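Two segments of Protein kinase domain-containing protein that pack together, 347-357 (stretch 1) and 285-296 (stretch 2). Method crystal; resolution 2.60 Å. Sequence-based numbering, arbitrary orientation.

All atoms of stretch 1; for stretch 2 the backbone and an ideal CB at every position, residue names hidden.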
# COMPACT_ATOMS: atom_id res chain seq x y z
N ALA B 347 12.63 -17.44 -35.00
CA ALA B 347 11.96 -18.55 -35.67
C ALA B 347 10.58 -18.82 -35.09
O ALA B 347 9.62 -19.05 -35.83
CB ALA B 347 12.83 -19.81 -35.57
N ARG B 348 10.46 -18.80 -33.76
CA ARG B 348 9.20 -19.12 -33.11
C ARG B 348 8.34 -17.88 -32.85
O ARG B 348 7.12 -17.94 -32.99
CB ARG B 348 9.47 -19.84 -31.78
CG ARG B 348 8.26 -20.52 -31.17
CD ARG B 348 8.64 -21.24 -29.88
NE ARG B 348 7.51 -21.98 -29.31
CZ ARG B 348 7.56 -22.66 -28.16
NH1 ARG B 348 6.49 -23.30 -27.72
NH2 ARG B 348 8.69 -22.70 -27.46
N PHE B 349 8.96 -16.76 -32.50
CA PHE B 349 8.23 -15.55 -32.14
C PHE B 349 8.32 -14.47 -33.21
O PHE B 349 8.01 -13.30 -32.94
CB PHE B 349 8.75 -15.02 -30.80
CG PHE B 349 8.67 -16.01 -29.67
CD1 PHE B 349 7.46 -16.28 -29.05
CD2 PHE B 349 9.80 -16.67 -29.22
CE1 PHE B 349 7.38 -17.20 -28.01
CE2 PHE B 349 9.73 -17.59 -28.19
CZ PHE B 349 8.52 -17.85 -27.59
N GLY B 350 8.73 -14.83 -34.42
CA GLY B 350 8.91 -13.85 -35.48
C GLY B 350 7.65 -13.14 -35.91
O GLY B 350 7.73 -12.21 -36.72
N ALA B 351 6.48 -13.55 -35.40
CA ALA B 351 5.23 -12.91 -35.81
C ALA B 351 5.24 -11.41 -35.54
O ALA B 351 4.62 -10.64 -36.27
CB ALA B 351 4.05 -13.57 -35.10
N VAL B 352 5.93 -10.97 -34.48
CA VAL B 352 5.99 -9.56 -34.13
C VAL B 352 7.16 -8.84 -34.78
O VAL B 352 7.32 -7.63 -34.57
CB VAL B 352 6.06 -9.37 -32.60
CG1 VAL B 352 4.76 -9.81 -31.95
CG2 VAL B 352 7.24 -10.13 -32.01
N GLY B 353 7.98 -9.54 -35.56
CA GLY B 353 9.07 -8.91 -36.27
C GLY B 353 10.33 -8.78 -35.43
O GLY B 353 10.37 -9.10 -34.24
N SER B 354 11.38 -8.29 -36.09
CA SER B 354 12.67 -8.18 -35.42
C SER B 354 12.57 -7.29 -34.19
O SER B 354 13.01 -7.67 -33.10
CB SER B 354 13.72 -7.64 -36.39
OG SER B 354 13.27 -6.44 -37.01
N GLU B 355 11.98 -6.11 -34.34
CA GLU B 355 11.89 -5.19 -33.21
C GLU B 355 11.03 -5.76 -32.09
O GLU B 355 11.30 -5.51 -30.91
CB GLU B 355 11.34 -3.84 -33.67
CG GLU B 355 12.32 -3.03 -34.52
CD GLU B 355 13.50 -2.51 -33.73
OE1 GLU B 355 14.50 -2.09 -34.36
OE2 GLU B 355 13.44 -2.52 -32.48
N GLY B 356 9.99 -6.52 -32.44
CA GLY B 356 9.19 -7.15 -31.40
C GLY B 356 9.96 -8.22 -30.66
O GLY B 356 9.93 -8.27 -29.42
N VAL B 357 10.69 -9.06 -31.39
CA VAL B 357 11.49 -10.09 -30.73
C VAL B 357 12.65 -9.46 -29.97
O VAL B 357 13.14 -10.03 -28.99
CB VAL B 357 11.98 -11.12 -31.77
CG1 VAL B 357 13.04 -12.03 -31.17
CG2 VAL B 357 10.80 -11.93 -32.29
N UNK B 285 3.89 -13.30 -20.78
CA UNK B 285 2.61 -12.95 -21.38
C UNK B 285 2.81 -12.54 -22.83
O UNK B 285 2.02 -12.91 -23.72
CB UNK B 285 1.93 -11.83 -20.59
N UNK B 286 3.86 -11.77 -23.11
CA UNK B 286 4.19 -11.43 -24.49
C UNK B 286 4.40 -12.69 -25.31
O UNK B 286 3.81 -12.85 -26.39
CB UNK B 286 5.44 -10.55 -24.55
N UNK B 287 5.24 -13.60 -24.81
CA UNK B 287 5.51 -14.83 -25.55
C UNK B 287 4.25 -15.67 -25.70
O UNK B 287 4.01 -16.25 -26.77
CB UNK B 287 6.60 -15.64 -24.85
N UNK B 288 3.44 -15.75 -24.65
CA UNK B 288 2.21 -16.53 -24.73
C UNK B 288 1.24 -15.96 -25.76
O UNK B 288 0.51 -16.72 -26.40
CB UNK B 288 1.54 -16.59 -23.36
N UNK B 289 1.22 -14.64 -25.92
CA UNK B 289 0.35 -14.04 -26.93
C UNK B 289 0.77 -14.45 -28.33
O UNK B 289 -0.08 -14.69 -29.20
CB UNK B 289 0.36 -12.51 -26.81
N UNK B 290 2.08 -14.55 -28.57
CA UNK B 290 2.57 -14.80 -29.92
C UNK B 290 2.27 -16.23 -30.35
O UNK B 290 1.86 -16.47 -31.49
CB UNK B 290 4.07 -14.53 -30.00
N UNK B 291 2.48 -17.20 -29.46
CA UNK B 291 2.24 -18.60 -29.79
C UNK B 291 0.89 -19.10 -29.29
O UNK B 291 0.56 -20.27 -29.50
CB UNK B 291 3.36 -19.47 -29.21
N UNK B 292 0.10 -18.25 -28.63
CA UNK B 292 -1.23 -18.63 -28.13
C UNK B 292 -1.17 -19.89 -27.28
O UNK B 292 -2.09 -20.72 -27.30
CB UNK B 292 -2.20 -18.84 -29.30
N UNK B 293 -0.08 -20.05 -26.53
CA UNK B 293 0.03 -21.10 -25.54
C UNK B 293 1.13 -20.71 -24.57
O UNK B 293 2.03 -19.94 -24.92
CB UNK B 293 0.31 -22.46 -26.19
N UNK B 294 1.10 -21.22 -23.33
CA UNK B 294 2.14 -20.85 -22.37
C UNK B 294 3.52 -21.22 -22.88
O UNK B 294 3.73 -22.30 -23.43
CB UNK B 294 1.89 -21.52 -21.02
N UNK B 295 4.47 -20.29 -22.72
CA UNK B 295 5.82 -20.52 -23.22
C UNK B 295 6.49 -21.65 -22.45
O UNK B 295 6.94 -22.64 -23.04
CB UNK B 295 6.66 -19.24 -23.12
N UNK B 296 6.58 -21.52 -21.12
CA UNK B 296 7.22 -22.49 -20.25
C UNK B 296 6.20 -22.93 -19.19
O UNK B 296 6.17 -22.38 -18.09
CB UNK B 296 8.48 -21.91 -19.61

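Stretch 2 is helical from 285 to 291 and then runs on without regular structure. Stretch 1 offers it a mostly apolar surface, the ring of Phe349 and the methyls of Val352 and Ala351, with the charged end of Arg348 beside it.

Position 285 has nothing of stretch 1 within reach of its CB. The contact sets no preference, and the residue is Val285.

At 286 the CA-to-CB bond points sideways, and stretch 1 is too far for a small residue to touch. A long apolar or aromatic side chain could reach Val352 and the backbone of Gly356. The residue is Phe286, with chi1 t. Its ring edge meets Val352, CE1 of Phe286 lying 3.9 Å from CG1 of Val352. CE2 of Phe286 is 3.6 Å from the carbonyl O of Gly356.

At 287 the ideal CB is already 3.6 Å from CE1 of Phe349. That leaves little room in the direction of the ring, so a small residue suits best. It is Ala287, whose CB packs directly against the Phe349 ring.

Position 288 points away from stretch 1, and 289 is out of its reach. Many side chains would fit this contact equally well. They are Glu288 and Leu289.

Position 290 points toward stretch 1, and its CA lies 6.1 Å from that of Phe349. Phe349, Ala351 and Val352 surround the CB with apolar atoms. Valine, leucine, isoleucine or methionine would all be reasonable. The residue is Ile290, with chi1 m and chi2 t. Its CG2 sits 3.7 Å from CA of Phe349, near the plane of that ring at its edge, and 4.1 Å from CB of Ala351. Its CD1 reaches CG2 of Val352 at 3.8 Å.

Position 291 also points toward stretch 1. Its ideal CB is 4.8 Å from CE1 of Phe349 and 4.9 Å from NE of Arg348. An aliphatic residue suits the ring, while an acidic one might be considered for the guanidinium. The residue is Ile291, with chi1 p. CG2 of Ile291 lies 3.7 Å from CE1 of Phe349, and its CD1 is 3.6 Å from NH1 of Arg348. The charged group therefore meets a methyl here.

Position 292 has positive phi and is the first to leave the helix. Glycine or asparagine would be common choices, but the residue is Arg292, out of reach of stretch 1.

Positions 293 and 294 make no contact. Phi near -58° at 294 is compatible with proline. They are Ser293 and Pro294.

At 295 the CB points sideways, 5.0 Å from CZ of Phe349. A large apolar or aromatic side chain could fill the space toward that ring. Phe295 presents one face to the Phe349 edge, with centroids 5.1 Å apart and planes at 87°. NH2 of Arg348 approaches its ring edge, 3.3 Å from CE1 of Phe295. A water bridges NH2 of Arg348 and O of Phe295.

Position 296 makes no contact and is Leu296.

Stretch 2 285-296: VFAELIIRSPFL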
# COMPACT_ATOMS: atom_id res chain seq x y z
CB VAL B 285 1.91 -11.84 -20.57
CG1 VAL B 285 0.71 -11.31 -21.32
CG2 VAL B 285 1.49 -12.37 -19.21
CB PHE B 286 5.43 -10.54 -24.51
CG PHE B 286 5.69 -9.86 -25.83
CD1 PHE B 286 4.82 -9.99 -26.89
CD2 PHE B 286 6.83 -9.09 -25.99
CE1 PHE B 286 5.08 -9.37 -28.10
CE2 PHE B 286 7.09 -8.46 -27.20
CZ PHE B 286 6.22 -8.60 -28.25
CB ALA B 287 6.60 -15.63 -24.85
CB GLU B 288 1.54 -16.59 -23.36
CG GLU B 288 0.23 -17.36 -23.35
CD GLU B 288 -0.19 -17.75 -21.96
OE1 GLU B 288 -1.33 -18.22 -21.79
OE2 GLU B 288 0.64 -17.59 -21.03
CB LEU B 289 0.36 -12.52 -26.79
CG LEU B 289 -0.57 -11.96 -25.72
CD1 LEU B 289 -0.17 -10.54 -25.35
CD2 LEU B 289 -2.01 -12.00 -26.20
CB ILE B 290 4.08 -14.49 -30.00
CG1 ILE B 290 4.32 -12.98 -29.82
CG2 ILE B 290 4.64 -14.97 -31.33
CD1 ILE B 290 5.77 -12.61 -29.61
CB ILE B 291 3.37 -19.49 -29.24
CG1 ILE B 291 3.44 -19.43 -27.72
CG2 ILE B 291 4.70 -19.06 -29.82
CD1 ILE B 291 4.24 -20.57 -27.10
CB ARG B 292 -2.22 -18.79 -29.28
CG ARG B 292 -2.80 -17.47 -29.76
CD ARG B 292 -3.94 -17.65 -30.75
NE ARG B 292 -5.25 -17.56 -30.10
CZ ARG B 292 -6.38 -17.25 -30.74
NH1 ARG B 292 -7.51 -17.19 -30.06
NH2 ARG B 292 -6.37 -16.99 -32.04
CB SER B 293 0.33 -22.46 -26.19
OG SER B 293 1.72 -22.59 -26.45
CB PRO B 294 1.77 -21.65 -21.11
CG PRO B 294 0.33 -22.02 -21.29
CD PRO B 294 0.12 -22.16 -22.76
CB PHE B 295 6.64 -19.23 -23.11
CG PHE B 295 8.02 -19.33 -23.72
CD1 PHE B 295 8.31 -20.28 -24.68
CD2 PHE B 295 9.02 -18.47 -23.31
CE1 PHE B 295 9.58 -20.37 -25.23
CE2 PHE B 295 10.29 -18.55 -23.85
CZ PHE B 295 10.57 -19.50 -24.81
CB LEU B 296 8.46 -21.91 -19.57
CG LEU B 296 9.44 -21.18 -20.49
CD1 LEU B 296 10.52 -20.50 -19.67
CD2 LEU B 296 10.05 -22.15 -21.49
O HOH W 1 7.55 -23.96 -25.00
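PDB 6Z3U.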